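Alkylhydroperoxidase AhpD core (Rhodospirillum rubrum, PDB 2OUW) probably reduces peroxides through a pair of redox-active cysteines, as in AhpD-type alkylhydroperoxidases of the carboxymuconolactone decarboxylase family. Local coordinates at residues Phe34-Trp39 against Cys84-His89; Thr70-Tyr75 against Thr92-Ala97. All blocks are in the same frame, centred on the assembly; numbering follows the deposited sequence.

Interaction 1. Residues Phe34-Trp39 against Cys84-His89; sequences FVNNIW and CSYCAH
Ile38 and Tyr86 mark the closest passage of the two backbones, with their CA atoms 8.8 Å apart, a gap wide enough that a long side chain has to span it. Tyr86 does so. With its CG anti to the backbone N (chi1 177°), the ring projects from the first turn of helix 85-97 and delivers its hydroxyl to the turn between Asn36 and Ile38. Asn36 ND2 donates to Tyr86 OH over 3.1 Å, with an N-H...O angle of 148°. The Asn36 amide and the Tyr86 ring lie almost in one plane, 2° apart, and ND2 reaches the ring system at its edge, although the hydroxyl is tilted somewhat out of the amide plane. A second, weak hydrogen bond comes from the backbone: Ile38 N lies 3.3 Å from Tyr86 OH. Beside it, Ile38 CB packs at 4.0 Å from Tyr86 CE1, adding an apolar touch along one flank of the ring.

The same hydroxyl is hydrogen-bonded to Asp130 of the second subunit, whose other carboxylate oxygen takes Asn37 N. One phenol oxygen thus ties a loop, a helix start and a neighbouring chain together, held by two hydrogen bonds and a weaker third. Tyr86 itself sits between the cysteines of a Cys-X-X-Cys sequence, closed here as a disulfide with Cys84 SG and Cys87 SG 2.1 Å apart. Such a disulfide at the start of a helix, with Cys84 as the N-cap, is as in the redox centre of AhpD-type proteins, to which this site probably corresponds.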
ATOM      1  N   PHE B  34     -29.587  -7.169  11.469  1.00 40.24           N
ATOM      2  CA  PHE B  34     -28.709  -7.250  10.294  1.00 40.57           C
ATOM      3  C   PHE B  34     -27.275  -7.468  10.695  1.00 39.77           C
ATOM      4  O   PHE B  34     -26.712  -6.657  11.400  1.00 42.56           O
ATOM      5  CB  PHE B  34     -28.798  -5.941   9.478  1.00 41.60           C
ATOM      6  CG  PHE B  34     -27.806  -5.854   8.340  1.00 44.52           C
ATOM      7  CD1 PHE B  34     -27.881  -6.723   7.256  1.00 48.56           C
ATOM      8  CD2 PHE B  34     -26.783  -4.914   8.362  1.00 50.23           C
ATOM      9  CE1 PHE B  34     -26.957  -6.643   6.211  1.00 47.76           C
ATOM     10  CE2 PHE B  34     -25.860  -4.831   7.313  1.00 49.84           C
ATOM     11  CZ  PHE B  34     -25.939  -5.695   6.259  1.00 39.59           C
ATOM     12  N   VAL B  35     -26.651  -8.524  10.202  1.00 39.26           N
ATOM     13  CA  VAL B  35     -25.208  -8.750  10.420  1.00 39.05           C
ATOM     14  C   VAL B  35     -24.572  -8.823   9.029  1.00 38.56           C
ATOM     15  O   VAL B  35     -24.996  -9.610   8.206  1.00 40.03           O
ATOM     16  CB  VAL B  35     -24.933 -10.071  11.180  1.00 39.55           C
ATOM     17  CG1 VAL B  35     -23.441 -10.265  11.406  1.00 40.62           C
ATOM     18  CG2 VAL B  35     -25.745 -10.148  12.498  1.00 39.31           C
ATOM     19  N   ASN B  36     -23.579  -8.001   8.772  1.00 38.85           N
ATOM     20  CA  ASN B  36     -23.029  -7.886   7.435  1.00 39.03           C
ATOM     21  C   ASN B  36     -22.026  -8.983   7.089  1.00 37.92           C
ATOM     22  O   ASN B  36     -21.544  -9.692   7.960  1.00 34.65           O
ATOM     23  CB  ASN B  36     -22.440  -6.493   7.182  1.00 41.17           C
ATOM     24  CG  ASN B  36     -21.461  -6.071   8.226  1.00 42.00           C
ATOM     25  OD1 ASN B  36     -21.753  -6.144   9.409  1.00 47.13           O
ATOM     26  ND2 ASN B  36     -20.290  -5.588   7.796  1.00 48.58           N
ATOM     27  N   ASN B  37     -21.763  -9.111   5.791  1.00 37.13           N
ATOM     28  CA  ASN B  37     -21.031 -10.230   5.204  1.00 34.79           C
ATOM     29  C   ASN B  37     -19.665 -10.572   5.774  1.00 35.54           C
ATOM     30  O   ASN B  37     -19.260 -11.748   5.763  1.00 35.21           O
ATOM     31  CB  ASN B  37     -20.902 -10.000   3.696  1.00 35.28           C
ATOM     32  CG  ASN B  37     -22.223 -10.173   2.980  1.00 36.76           C
ATOM     33  OD1 ASN B  37     -23.112 -10.878   3.468  1.00 38.44           O
ATOM     34  ND2 ASN B  37     -22.357  -9.548   1.808  1.00 34.11           N
ATOM     35  N   ILE B  38     -18.930  -9.561   6.220  1.00 34.83           N
ATOM     36  CA  ILE B  38     -17.616  -9.832   6.793  1.00 36.23           C
ATOM     37  C   ILE B  38     -17.759 -10.953   7.823  1.00 34.97           C
ATOM     38  O   ILE B  38     -16.965 -11.913   7.812  1.00 34.40           O
ATOM     39  CB  ILE B  38     -16.919  -8.595   7.356  1.00 34.78           C
ATOM     40  CG1 ILE B  38     -15.508  -8.975   7.856  1.00 38.59           C
ATOM     41  CG2 ILE B  38     -17.700  -7.934   8.481  1.00 40.94           C
ATOM     42  CD1 ILE B  38     -14.792  -7.897   8.579  1.00 40.61           C
ATOM     43  N   TRP B  39     -18.801 -10.871   8.663  1.00 34.55           N
ATOM     44  CA  TRP B  39     -18.958 -11.826   9.777  1.00 35.84           C
ATOM     45  C   TRP B  39     -19.311 -13.234   9.301  1.00 34.61           C
ATOM     46  O   TRP B  39     -18.921 -14.233   9.908  1.00 34.38           O
ATOM     47  CB  TRP B  39     -19.965 -11.287  10.823  1.00 36.41           C
ATOM     48  CG  TRP B  39     -19.552  -9.936  11.324  1.00 35.52           C
ATOM     49  CD1 TRP B  39     -20.132  -8.729  11.015  1.00 37.62           C
ATOM     50  CD2 TRP B  39     -18.420  -9.628  12.146  1.00 38.28           C
ATOM     51  NE1 TRP B  39     -19.433  -7.696  11.608  1.00 38.44           N
ATOM     52  CE2 TRP B  39     -18.393  -8.220  12.321  1.00 38.85           C
ATOM     53  CE3 TRP B  39     -17.448 -10.401  12.787  1.00 38.58           C
ATOM     54  CZ2 TRP B  39     -17.410  -7.577  13.096  1.00 41.61           C
ATOM     55  CZ3 TRP B  39     -16.475  -9.756  13.552  1.00 37.42           C
ATOM     56  CH2 TRP B  39     -16.468  -8.363  13.695  1.00 38.47           C
ATOM     57  N   CYS B  84      -9.306  -1.068   0.720  1.00 41.95           N
ATOM     58  CA  CYS B  84     -10.287  -2.138   0.905  1.00 39.58           C
ATOM     59  C   CYS B  84     -11.650  -1.611   0.482  1.00 37.49           C
ATOM     60  O   CYS B  84     -12.269  -0.814   1.200  1.00 37.02           O
ATOM     61  CB  CYS B  84     -10.339  -2.575   2.380  1.00 39.10           C
ATOM     62  SG  CYS B  84     -11.626  -3.805   2.660  1.00 41.49           S
ATOM     63  N   SER B  85     -12.147  -2.078  -0.660  1.00 39.51           N
ATOM     64  CA  SER B  85     -13.411  -1.586  -1.217  0.50 39.70           C
ATOM     65  C   SER B  85     -14.620  -1.891  -0.348  1.00 40.98           C
ATOM     66  O   SER B  85     -15.480  -1.019  -0.130  1.00 39.04           O
ATOM     67  CB  SER B  85     -13.681  -2.187  -2.589  0.50 40.04           C
ATOM     68  OG  SER B  85     -15.075  -2.172  -2.853  0.50 42.51           O
ATOM     69  N   TYR B  86     -14.704  -3.134   0.125  1.00 37.80           N
ATOM     70  CA  TYR B  86     -15.790  -3.520   1.013  1.00 39.02           C
ATOM     71  C   TYR B  86     -15.769  -2.642   2.268  1.00 39.15           C
ATOM     72  O   TYR B  86     -16.794  -2.173   2.725  1.00 41.99           O
ATOM     73  CB  TYR B  86     -15.672  -5.016   1.384  1.00 38.66           C
ATOM     74  CG  TYR B  86     -16.724  -5.465   2.348  1.00 36.39           C
ATOM     75  CD1 TYR B  86     -16.558  -5.305   3.730  1.00 37.97           C
ATOM     76  CD2 TYR B  86     -17.915  -5.990   1.889  1.00 38.44           C
ATOM     77  CE1 TYR B  86     -17.544  -5.692   4.607  1.00 36.64           C
ATOM     78  CE2 TYR B  86     -18.909  -6.375   2.763  1.00 32.45           C
ATOM     79  CZ  TYR B  86     -18.725  -6.234   4.111  1.00 37.62           C
ATOM     80  OH  TYR B  86     -19.724  -6.602   4.975  1.00 39.62           O
ATOM     81  N   CYS B  87     -14.584  -2.409   2.811  1.00 38.12           N
ATOM     82  CA  CYS B  87     -14.449  -1.645   4.044  1.00 38.58           C
ATOM     83  C   CYS B  87     -14.832  -0.182   3.870  1.00 37.83           C
ATOM     84  O   CYS B  87     -15.332   0.453   4.806  1.00 36.48           O
ATOM     85  CB  CYS B  87     -13.017  -1.760   4.561  1.00 40.35           C
ATOM     86  SG  CYS B  87     -12.385  -3.465   4.576  1.00 45.70           S
ATOM     87  N   ALA B  88     -14.597   0.363   2.679  1.00 38.54           N
ATOM     88  CA  ALA B  88     -15.047   1.724   2.369  1.00 39.19           C
ATOM     89  C   ALA B  88     -16.580   1.819   2.450  1.00 38.42           C
ATOM     90  O   ALA B  88     -17.124   2.752   3.020  1.00 37.19           O
ATOM     91  CB  ALA B  88     -14.560   2.145   0.991  1.00 38.11           C
ATOM     92  N   HIS B  89     -17.264   0.845   1.858  1.00 38.08           N
ATOM     93  CA  HIS B  89     -18.706   0.757   1.972  1.00 38.26           C
ATOM     94  C   HIS B  89     -19.232   0.568   3.399  1.00 37.86           C
ATOM     95  O   HIS B  89     -20.050   1.366   3.884  1.00 34.36           O
ATOM     96  CB  HIS B  89     -19.245  -0.385   1.138  1.00 39.86           C
ATOM     97  CG  HIS B  89     -19.309  -0.095  -0.316  1.00 38.25           C
ATOM     98  ND1 HIS B  89     -20.338   0.621  -0.880  1.00 40.76           N
ATOM     99  CD2 HIS B  89     -18.482  -0.440  -1.335  1.00 42.98           C
ATOM    100  CE1 HIS B  89     -20.145   0.706  -2.182  1.00 41.82           C
ATOM    101  NE2 HIS B  89     -19.030   0.066  -2.482  1.00 39.13           N
TER

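Interaction 2. Residues Thr70-Tyr75 against Thr92-Ala97; sequences TREMIY and TAAARA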
ATOM      1  N   THR B  70     -16.386   9.611  15.703  1.00 40.67           N
ATOM      2  CA  THR B  70     -14.984   9.875  15.441  1.00 39.17           C
ATOM      3  C   THR B  70     -14.237   8.567  15.147  1.00 38.49           C
ATOM      4  O   THR B  70     -13.491   8.478  14.179  1.00 40.42           O
ATOM      5  CB  THR B  70     -14.367  10.651  16.625  1.00 39.32           C
ATOM      6  OG1 THR B  70     -15.119  11.865  16.824  1.00 41.57           O
ATOM      7  CG2 THR B  70     -12.915  10.996  16.372  1.00 39.48           C
ATOM      8  N   ARG B  71     -14.487   7.542  15.949  1.00 37.51           N
ATOM      9  CA  ARG B  71     -13.887   6.212  15.723  1.00 39.00           C
ATOM     10  C   ARG B  71     -14.189   5.635  14.366  1.00 40.35           C
ATOM     11  O   ARG B  71     -13.316   5.061  13.734  1.00 41.23           O
ATOM     12  CB  ARG B  71     -14.364   5.218  16.762  1.00 38.41           C
ATOM     13  CG  ARG B  71     -14.043   5.608  18.184  1.00 37.90           C
ATOM     14  CD  ARG B  71     -14.713   4.633  19.127  1.00 42.65           C
ATOM     15  NE  ARG B  71     -14.597   5.104  20.495  1.00 51.01           N
ATOM     16  CZ  ARG B  71     -15.170   4.503  21.529  1.00 51.13           C
ATOM     17  NH1 ARG B  71     -15.888   3.410  21.342  1.00 56.19           N
ATOM     18  NH2 ARG B  71     -15.007   4.981  22.747  1.00 57.16           N
ATOM     19  N   GLU B  72     -15.436   5.774  13.910  1.00 40.53           N
ATOM     20  CA  GLU B  72     -15.799   5.287  12.582  1.00 40.12           C
ATOM     21  C   GLU B  72     -15.140   6.093  11.465  1.00 40.69           C
ATOM     22  O   GLU B  72     -14.808   5.546  10.416  1.00 39.83           O
ATOM     23  CB  GLU B  72     -17.312   5.298  12.355  1.00 40.65           C
ATOM     24  CG  GLU B  72     -18.045   4.061  12.814  1.00 47.04           C
ATOM     25  CD  GLU B  72     -17.517   2.742  12.250  1.00 48.40           C
ATOM     26  OE1 GLU B  72     -16.972   2.692  11.123  1.00 49.04           O
ATOM     27  OE2 GLU B  72     -17.673   1.737  12.963  1.00 49.35           O
HETATM   28  N   MSE B  73     -14.941   7.389  11.673  1.00 42.18           N
HETATM   29  CA  MSE B  73     -14.334   8.206  10.609  1.00 41.78           C
HETATM   30  C   MSE B  73     -12.862   7.840  10.469  1.00 42.12           C
HETATM   31  O   MSE B  73     -12.339   7.748   9.370  1.00 41.90           O
HETATM   32  CB  MSE B  73     -14.522   9.686  10.908  1.00 44.27           C
HETATM   33  CG  MSE B  73     -15.987  10.085  10.903  1.00 42.53           C
HETATM   34 SE   MSE B  73     -16.304  11.982  11.161  1.00 54.11          SE
HETATM   35  CE  MSE B  73     -14.726  12.521  12.165  1.00 50.08           C
ATOM     36  N   ILE B  74     -12.200   7.595  11.592  1.00 40.66           N
ATOM     37  CA  ILE B  74     -10.837   7.133  11.536  1.00 41.10           C
ATOM     38  C   ILE B  74     -10.789   5.771  10.819  1.00 40.69           C
ATOM     39  O   ILE B  74      -9.966   5.568   9.912  1.00 39.43           O
ATOM     40  CB  ILE B  74     -10.227   7.010  12.920  1.00 40.11           C
ATOM     41  CG1 ILE B  74     -10.000   8.390  13.536  1.00 41.10           C
ATOM     42  CG2 ILE B  74      -8.897   6.295  12.846  1.00 43.00           C
ATOM     43  CD1 ILE B  74      -9.756   8.352  15.048  1.00 36.59           C
ATOM     44  N   TYR B  75     -11.686   4.861  11.192  1.00 41.84           N
ATOM     45  CA  TYR B  75     -11.760   3.523  10.563  1.00 41.14           C
ATOM     46  C   TYR B  75     -11.969   3.615   9.063  1.00 42.16           C
ATOM     47  O   TYR B  75     -11.393   2.849   8.279  1.00 42.17           O
ATOM     48  CB  TYR B  75     -12.883   2.703  11.188  1.00 41.31           C
ATOM     49  CG  TYR B  75     -12.622   1.211  11.386  1.00 39.89           C
ATOM     50  CD1 TYR B  75     -12.507   0.348  10.308  1.00 44.78           C
ATOM     51  CD2 TYR B  75     -12.543   0.665  12.657  1.00 39.30           C
ATOM     52  CE1 TYR B  75     -12.318  -1.028  10.502  1.00 40.22           C
ATOM     53  CE2 TYR B  75     -12.351  -0.696  12.853  1.00 39.85           C
ATOM     54  CZ  TYR B  75     -12.244  -1.536  11.773  1.00 41.27           C
ATOM     55  OH  TYR B  75     -12.056  -2.896  11.958  1.00 44.22           O
ATOM     56  N   THR B  92     -18.499   3.532   5.720  1.00 36.66           N
ATOM     57  CA  THR B  92     -19.235   4.748   5.348  1.00 37.29           C
ATOM     58  C   THR B  92     -20.693   4.585   5.856  1.00 39.51           C
ATOM     59  O   THR B  92     -21.304   5.528   6.372  1.00 38.74           O
ATOM     60  CB  THR B  92     -19.148   5.035   3.821  1.00 38.36           C
ATOM     61  OG1 THR B  92     -17.762   5.209   3.434  1.00 33.32           O
ATOM     62  CG2 THR B  92     -19.907   6.253   3.486  1.00 35.61           C
ATOM     63  N   ALA B  93     -21.229   3.373   5.741  1.00 37.60           N
ATOM     64  CA  ALA B  93     -22.575   3.114   6.214  1.00 39.27           C
ATOM     65  C   ALA B  93     -22.620   3.262   7.733  1.00 41.04           C
ATOM     66  O   ALA B  93     -23.536   3.880   8.267  1.00 42.62           O
ATOM     67  CB  ALA B  93     -23.040   1.733   5.795  1.00 39.12           C
ATOM     68  N   ALA B  94     -21.615   2.719   8.415  1.00 42.02           N
ATOM     69  CA  ALA B  94     -21.516   2.800   9.863  1.00 41.11           C
ATOM     70  C   ALA B  94     -21.329   4.226  10.355  1.00 43.29           C
ATOM     71  O   ALA B  94     -21.901   4.608  11.368  1.00 44.26           O
ATOM     72  CB  ALA B  94     -20.371   1.929  10.347  1.00 41.05           C
ATOM     73  N   ALA B  95     -20.497   5.007   9.667  1.00 43.00           N
ATOM     74  CA  ALA B  95     -20.336   6.436   9.985  1.00 42.35           C
ATOM     75  C   ALA B  95     -21.669   7.179   9.855  1.00 42.66           C
ATOM     76  O   ALA B  95     -22.018   7.985  10.723  1.00 43.22           O
ATOM     77  CB  ALA B  95     -19.265   7.075   9.091  1.00 42.01           C
ATOM     78  N   ARG B  96     -22.415   6.899   8.779  1.00 39.29           N
ATOM     79  CA  ARG B  96     -23.724   7.531   8.561  1.00 40.95           C
ATOM     80  C   ARG B  96     -24.692   7.172   9.670  1.00 40.76           C
ATOM     81  O   ARG B  96     -25.420   8.028  10.162  1.00 37.68           O
ATOM     82  CB  ARG B  96     -24.326   7.126   7.213  1.00 40.05           C
ATOM     83  CG  ARG B  96     -23.651   7.796   6.039  1.00 43.31           C
ATOM     84  CD  ARG B  96     -24.478   7.679   4.791  1.00 48.02           C
ATOM     85  NE  ARG B  96     -23.798   8.374   3.703  1.00 57.13           N
ATOM     86  CZ  ARG B  96     -23.319   7.816   2.586  1.00 53.76           C
ATOM     87  NH1 ARG B  96     -23.466   6.523   2.328  1.00 53.26           N
ATOM     88  NH2 ARG B  96     -22.714   8.591   1.697  1.00 50.06           N
ATOM     89  N   ALA B  97     -24.686   5.895  10.049  1.00 40.51           N
ATOM     90  CA  ALA B  97     -25.525   5.411  11.122  1.00 40.17           C
ATOM     91  C   ALA B  97     -25.122   6.102  12.422  1.00 40.98           C
ATOM     92  O   ALA B  97     -25.974   6.434  13.222  1.00 41.95           O
ATOM     93  CB  ALA B  97     -25.432   3.903  11.239  1.00 39.42           C
TER
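Glu72 and Ala95 bring helices 68-81 and 85-97 together at a CA-CA distance of 5.4 Å, a close approach that the small alanines facing Glu72 make possible. The two segments run in opposing senses but at a marked slant, and the contact is essentially the course of one acidic side chain across a surface of alanines. At its root, Glu72 CB rests 4.0 Å from Ala95 CA and 4.2 Å from Ala95 CB, so the first carbon already lies against the opposing backbone. One bond further out, Glu72 CG lies between the two alanines, 4.0 Å from Ala94 CB and still near Ala95 N. The chain then bends (chi2 -54°), and this fold keeps the carboxylate beside the partner helix. Glu72 CD stands 3.5 Å from Ala94 CB, which lies over the face of the carboxylate. The methyl is nearly equidistant from the two oxygens: OE1 of Glu72 is 3.6 Å from Ala94 CB and OE2 is 3.8 Å from it.

No hydrogen bond crosses between 70-75 and 92-97; the carboxylate finds its polar partners just beyond them, on and after the same partner helix. OE1 is hydrogen-bonded to His91 ND1, and OE2 forms a salt bridge with Lys98. Van der Waals contact with alanine on a face and polar bonds at both oxygens together hold the group's orientation. The imidazole of His91 also stacks on the ring of Tyr75. The order and spacing of Glu72, Cys84, Cys87 and His91 follow the sequence signature of AhpD, in which the glutamate and histidine belong to a proton relay serving the cysteines; the Glu72-His91 bond is consistent with such a relay.

In the fold
Helix 85-97 is the element common to both contacts, whose centres are 12 Å apart: its first turn enters interaction 1 and its last turns enter interaction 2. It carries Cys87 and, between the two segments it contributes, His91, with Cys84 at its N-cap; Glu72 reaches it from helix 68-81 through the bond to His91, giving a probable AhpD-like redox site. Bound molecules also mark the region. An unidentified ligand comes within about 3 Å of the Asn36 side chain, one lies about 4 Å from that of Glu72, and an acetic acid about 5 Å from the latter; all probably derive from crystallisation. The second subunit borders both contacts.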